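Local coordinates for protection of telomeres protein poz1 (Schizosaccharomyces pombe, PDB 5WE0) that binds telomeric DNA and negatively regulates telomerase and telomere length, at residues A[157-168]-A[185-196]. Sequence-based numbering, arbitrary orientation.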
loop_
_atom_site.group_PDB
_atom_site.type_symbol
_atom_site.label_atom_id
_atom_site.label_comp_id
_atom_site.label_asym_id
_atom_site.label_seq_id
_atom_site.Cartn_x
_atom_site.Cartn_y
_atom_site.Cartn_z
ATOM N N LEU A 157 -0.955 -19.961 2.570
ATOM C CA LEU A 157 -0.368 -21.284 2.770
ATOM C C LEU A 157 -0.448 -21.764 4.218
ATOM O O LEU A 157 -0.221 -22.950 4.471
ATOM C CB LEU A 157 1.098 -21.287 2.353
ATOM C CG LEU A 157 1.394 -21.071 0.874
ATOM C CD1 LEU A 157 2.870 -20.759 0.669
ATOM C CD2 LEU A 157 0.953 -22.278 0.073
ATOM N N GLU A 158 -0.681 -20.868 5.176
ATOM C CA GLU A 158 -0.737 -21.210 6.589
ATOM C C GLU A 158 -2.142 -21.538 7.085
ATOM O O GLU A 158 -2.325 -21.755 8.290
ATOM C CB GLU A 158 -0.156 -20.058 7.414
ATOM C CG GLU A 158 1.359 -19.970 7.334
ATOM C CD GLU A 158 1.965 -19.094 8.435
ATOM O OE1 GLU A 158 1.625 -17.885 8.502
ATOM O OE2 GLU A 158 2.789 -19.611 9.224
ATOM N N GLN A 159 -3.135 -21.541 6.209
ATOM C CA GLN A 159 -4.494 -21.900 6.575
ATOM C C GLN A 159 -4.774 -23.356 6.202
ATOM O O GLN A 159 -4.120 -23.941 5.333
ATOM C CB GLN A 159 -5.513 -20.976 5.896
ATOM C CG GLN A 159 -5.169 -19.478 5.886
ATOM C CD GLN A 159 -5.086 -18.870 7.283
ATOM O OE1 GLN A 159 -6.034 -18.946 8.056
ATOM N NE2 GLN A 159 -3.959 -18.230 7.593
ATOM N N GLU A 160 -5.745 -23.950 6.893
ATOM C CA GLU A 160 -6.124 -25.341 6.624
ATOM C C GLU A 160 -7.638 -25.536 6.798
ATOM O O GLU A 160 -8.180 -25.397 7.896
ATOM C CB GLU A 160 -5.346 -26.308 7.521
ATOM C CG GLU A 160 -5.836 -27.742 7.423
ATOM C CD GLU A 160 -5.427 -28.434 6.136
ATOM O OE1 GLU A 160 -4.898 -27.775 5.207
ATOM O OE2 GLU A 160 -5.664 -29.656 6.042
ATOM N N PRO A 161 -8.336 -25.818 5.695
ATOM C CA PRO A 161 -7.794 -25.976 4.337
ATOM C C PRO A 161 -7.427 -24.641 3.645
ATOM O O PRO A 161 -7.850 -23.563 4.095
ATOM C CB PRO A 161 -8.940 -26.661 3.596
ATOM C CG PRO A 161 -10.167 -26.092 4.254
ATOM C CD PRO A 161 -9.808 -25.924 5.718
ATOM N N ILE A 162 -6.621 -24.741 2.584
ATOM C CA ILE A 162 -6.232 -23.586 1.787
ATOM C C ILE A 162 -7.413 -23.109 0.958
ATOM O O ILE A 162 -8.164 -23.915 0.393
ATOM C CB ILE A 162 -5.049 -23.938 0.870
ATOM C CG1 ILE A 162 -3.776 -24.091 1.678
ATOM C CG2 ILE A 162 -4.845 -22.868 -0.222
ATOM C CD1 ILE A 162 -2.547 -24.205 0.808
ATOM N N ASP A 163 -7.561 -21.788 0.854
ATOM C CA ASP A 163 -8.524 -21.169 -0.055
ATOM C C ASP A 163 -7.884 -21.068 -1.440
ATOM O O ASP A 163 -7.338 -20.030 -1.831
ATOM C CB ASP A 163 -8.935 -19.818 0.511
ATOM C CG ASP A 163 -9.904 -19.075 -0.364
ATOM O OD1 ASP A 163 -10.163 -19.510 -1.508
ATOM O OD2 ASP A 163 -10.415 -18.035 0.115
ATOM N N HIS A 164 -7.991 -22.158 -2.212
ATOM C CA HIS A 164 -7.237 -22.274 -3.461
ATOM C C HIS A 164 -7.734 -21.311 -4.521
ATOM O O HIS A 164 -6.954 -20.887 -5.381
ATOM C CB HIS A 164 -7.281 -23.699 -4.005
ATOM C CG HIS A 164 -6.193 -24.569 -3.470
ATOM N ND1 HIS A 164 -6.422 -25.571 -2.549
ATOM C CD2 HIS A 164 -4.860 -24.576 -3.713
ATOM C CE1 HIS A 164 -5.279 -26.163 -2.255
ATOM N NE2 HIS A 164 -4.314 -25.575 -2.944
ATOM N N ILE A 165 -9.027 -20.996 -4.508
ATOM C CA ILE A 165 -9.587 -20.123 -5.532
ATOM C C ILE A 165 -9.021 -18.710 -5.405
ATOM O O ILE A 165 -8.503 -18.137 -6.373
ATOM C CB ILE A 165 -11.122 -20.139 -5.437
ATOM C CG1 ILE A 165 -11.653 -21.483 -5.964
ATOM C CG2 ILE A 165 -11.717 -18.928 -6.179
ATOM C CD1 ILE A 165 -13.084 -21.769 -5.616
ATOM N N ASN A 166 -9.107 -18.130 -4.204
ATOM C CA ASN A 166 -8.557 -16.796 -3.977
ATOM C C ASN A 166 -7.037 -16.793 -4.025
ATOM O O ASN A 166 -6.431 -15.824 -4.504
ATOM C CB ASN A 166 -9.054 -16.279 -2.645
ATOM C CG ASN A 166 -10.520 -15.947 -2.686
ATOM O OD1 ASN A 166 -11.017 -15.398 -3.672
ATOM N ND2 ASN A 166 -11.238 -16.342 -1.650
ATOM N N PHE A 167 -6.410 -17.877 -3.560
ATOM C CA PHE A 167 -4.964 -18.007 -3.675
ATOM C C PHE A 167 -4.532 -17.883 -5.132
ATOM O O PHE A 167 -3.582 -17.157 -5.460
ATOM C CB PHE A 167 -4.518 -19.355 -3.100
ATOM C CG PHE A 167 -3.034 -19.488 -2.953
ATOM C CD1 PHE A 167 -2.247 -18.379 -2.732
ATOM C CD2 PHE A 167 -2.420 -20.711 -3.103
ATOM C CE1 PHE A 167 -0.875 -18.505 -2.616
ATOM C CE2 PHE A 167 -1.059 -20.842 -2.993
ATOM C CZ PHE A 167 -0.285 -19.745 -2.745
ATOM N N THR A 168 -5.221 -18.597 -6.020
ATOM C CA THR A 168 -4.885 -18.566 -7.439
ATOM C C THR A 168 -5.148 -17.196 -8.051
ATOM O O THR A 168 -4.288 -16.645 -8.743
ATOM C CB THR A 168 -5.668 -19.652 -8.170
ATOM O OG1 THR A 168 -5.121 -20.931 -7.817
ATOM C CG2 THR A 168 -5.606 -19.444 -9.688
ATOM N N LEU A 185 5.028 -22.475 -6.260
ATOM C CA LEU A 185 4.070 -21.996 -5.276
ATOM C C LEU A 185 2.796 -22.820 -5.325
ATOM O O LEU A 185 2.178 -23.069 -4.285
ATOM C CB LEU A 185 3.784 -20.516 -5.525
ATOM C CG LEU A 185 3.261 -19.673 -4.361
ATOM C CD1 LEU A 185 3.881 -20.092 -3.047
ATOM C CD2 LEU A 185 3.557 -18.215 -4.607
ATOM N N GLN A 186 2.416 -23.290 -6.513
ATOM C CA GLN A 186 1.195 -24.072 -6.631
ATOM C C GLN A 186 1.423 -25.536 -6.247
ATOM O O GLN A 186 0.501 -26.186 -5.740
ATOM C CB GLN A 186 0.635 -23.950 -8.054
ATOM C CG GLN A 186 -0.022 -22.589 -8.328
ATOM C CD GLN A 186 -1.360 -22.420 -7.621
ATOM O OE1 GLN A 186 -1.411 -22.253 -6.400
ATOM N NE2 GLN A 186 -2.446 -22.434 -8.386
ATOM N N ARG A 187 2.631 -26.067 -6.455
ATOM C CA ARG A 187 2.966 -27.362 -5.867
ATOM C C ARG A 187 2.894 -27.307 -4.349
ATOM O O ARG A 187 2.355 -28.213 -3.704
ATOM C CB ARG A 187 4.364 -27.808 -6.295
ATOM C CG ARG A 187 4.481 -28.428 -7.679
ATOM C CD ARG A 187 5.810 -29.152 -7.781
ATOM N NE ARG A 187 6.911 -28.239 -7.501
ATOM C CZ ARG A 187 7.545 -27.556 -8.442
ATOM N NH1 ARG A 187 7.168 -27.705 -9.702
ATOM N NH2 ARG A 187 8.540 -26.732 -8.130
ATOM N N LEU A 188 3.438 -26.246 -3.768
ATOM C CA LEU A 188 3.538 -26.128 -2.322
ATOM C C LEU A 188 2.177 -25.981 -1.652
ATOM O O LEU A 188 1.996 -26.429 -0.511
ATOM C CB LEU A 188 4.406 -24.926 -2.016
ATOM C CG LEU A 188 4.388 -24.410 -0.603
ATOM C CD1 LEU A 188 4.868 -25.497 0.357
ATOM C CD2 LEU A 188 5.269 -23.234 -0.653
ATOM N N SER A 189 1.206 -25.384 -2.347
ATOM C CA SER A 189 -0.145 -25.319 -1.818
ATOM C C SER A 189 -0.768 -26.700 -1.723
ATOM O O SER A 189 -1.731 -26.884 -0.969
ATOM C CB SER A 189 -1.003 -24.406 -2.691
ATOM O OG SER A 189 -1.354 -25.030 -3.915
ATOM N N LYS A 190 -0.227 -27.680 -2.445
ATOM C CA LYS A 190 -0.737 -29.042 -2.387
ATOM C C LYS A 190 0.004 -29.925 -1.386
ATOM O O LYS A 190 -0.502 -31.007 -1.074
ATOM C CB LYS A 190 -0.708 -29.673 -3.786
ATOM C CG LYS A 190 -1.654 -28.976 -4.766
ATOM C CD LYS A 190 -3.116 -29.198 -4.357
ATOM C CE LYS A 190 -4.044 -28.096 -4.881
ATOM N NZ LYS A 190 -3.894 -27.822 -6.341
ATOM N N HIS A 191 1.172 -29.502 -0.876
ATOM C CA HIS A 191 1.772 -30.170 0.275
ATOM C C HIS A 191 0.823 -30.141 1.467
ATOM O O HIS A 191 -0.108 -29.331 1.546
ATOM C CB HIS A 191 3.093 -29.523 0.714
ATOM C CG HIS A 191 4.260 -29.801 -0.180
ATOM N ND1 HIS A 191 4.350 -30.935 -0.956
ATOM C CD2 HIS A 191 5.414 -29.117 -0.375
ATOM C CE1 HIS A 191 5.496 -30.921 -1.616
ATOM N NE2 HIS A 191 6.162 -29.831 -1.279
ATOM N N LYS A 192 1.103 -31.015 2.429
ATOM C CA LYS A 192 0.256 -31.099 3.598
ATOM C C LYS A 192 0.639 -29.987 4.588
ATOM O O LYS A 192 1.693 -29.358 4.481
ATOM C CB LYS A 192 0.336 -32.528 4.157
ATOM C CG LYS A 192 -0.689 -32.993 5.220
ATOM C CD LYS A 192 -2.039 -32.193 5.368
ATOM C CE LYS A 192 -2.829 -31.878 4.124
ATOM N NZ LYS A 192 -4.072 -31.120 4.438
ATOM N N ILE A 193 -0.256 -29.724 5.541
ATOM C CA ILE A 193 -0.183 -28.502 6.332
ATOM C C ILE A 193 1.113 -28.436 7.132
ATOM O O ILE A 193 1.741 -27.377 7.211
ATOM C CB ILE A 193 -1.423 -28.393 7.228
ATOM C CG1 ILE A 193 -1.322 -27.167 8.122
ATOM C CG2 ILE A 193 -1.624 -29.688 8.029
ATOM C CD1 ILE A 193 -1.289 -25.817 7.339
ATOM N N ARG A 194 1.555 -29.555 7.715
ATOM C CA ARG A 194 2.790 -29.519 8.499
ATOM C C ARG A 194 3.991 -29.148 7.630
ATOM O O ARG A 194 4.906 -28.449 8.087
ATOM C CB ARG A 194 3.040 -30.865 9.178
ATOM C CG ARG A 194 2.233 -31.090 10.426
ATOM C CD ARG A 194 2.373 -32.518 10.916
ATOM N NE ARG A 194 1.584 -32.731 12.128
ATOM C CZ ARG A 194 0.277 -32.967 12.132
ATOM N NH1 ARG A 194 -0.380 -33.026 10.973
ATOM N NH2 ARG A 194 -0.367 -33.157 13.284
ATOM N N LYS A 195 4.013 -29.606 6.375
ATOM C CA LYS A 195 5.135 -29.261 5.517
ATOM C C LYS A 195 5.044 -27.811 5.047
ATOM O O LYS A 195 6.053 -27.099 5.044
ATOM C CB LYS A 195 5.220 -30.221 4.332
ATOM C CG LYS A 195 6.112 -31.422 4.618
ATOM C CD LYS A 195 6.457 -32.191 3.350
ATOM C CE LYS A 195 6.794 -33.642 3.678
ATOM N NZ LYS A 195 6.046 -34.599 2.805
ATOM N N ARG A 196 3.849 -27.357 4.652
ATOM C CA ARG A 196 3.669 -25.951 4.323
ATOM C C ARG A 196 4.149 -25.063 5.454
ATOM O O ARG A 196 4.826 -24.056 5.216
ATOM C CB ARG A 196 2.198 -25.645 4.016
ATOM C CG ARG A 196 1.619 -26.491 2.938
ATOM C CD ARG A 196 0.421 -25.842 2.332
ATOM N NE ARG A 196 -0.618 -25.502 3.292
ATOM C CZ ARG A 196 -1.656 -26.287 3.549
ATOM N NH1 ARG A 196 -1.755 -27.453 2.929
ATOM N NH2 ARG A 196 -2.589 -25.920 4.417
#
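NH2 of Arg-196 serves two acceptors across the contact: OE1 of Glu-160 at 3.1 Å, nearly straight (173° at the hydrogen) and on the anti side, somewhat out of the carboxylate plane, and, by a weak, bent bond, Gln-159 O. NE of Arg-196 donates to Leu-157 O at 2.8 Å with that oxygen lying in the guanidinium plane, while NH1 turns back to His-191 O in its own segment. Ile-162 CD1 rests 3.4 Å above one face of the Arg-196 guanidinium and Ile-193 CA covers the other, so bonds at its edge and carbon atoms over both faces probably fix its rotation. Replacing Arg-196 by an alanine removes all these donors and would probably leave Glu-160 with Lys-192 as its one remaining charged mate here, the backbone carbonyls without their partners and Ile-162 without its flat neighbour. Glu-160, its CG anti to the backbone N (chi1 172°) and its chain bent at chi2, also reaches Lys-192 NZ through OE2 at 2.7 Å, which completes a salt-bridge network.

Beyond this network, NE2 of His-164 donates in its ring plane to Ser-189 OG, and that hydroxyl in turn donates a hydrogen bond to Gln-186 O. Gln-186 NE2 donates to Thr-168 OG1 at 3.1 Å. Between the polar groups, Leu-157 CD1 meets Leu-188 CD2 at 3.7 Å, and the CE2 edge of Phe-167 abuts Ser-189 CB. Alongside this packing, Arg-196 ties the turn after helix 130-157 to the 179-188/193-206 junction, its charge probably offset in part by Glu-160, a carboxylate shared with Lys-192.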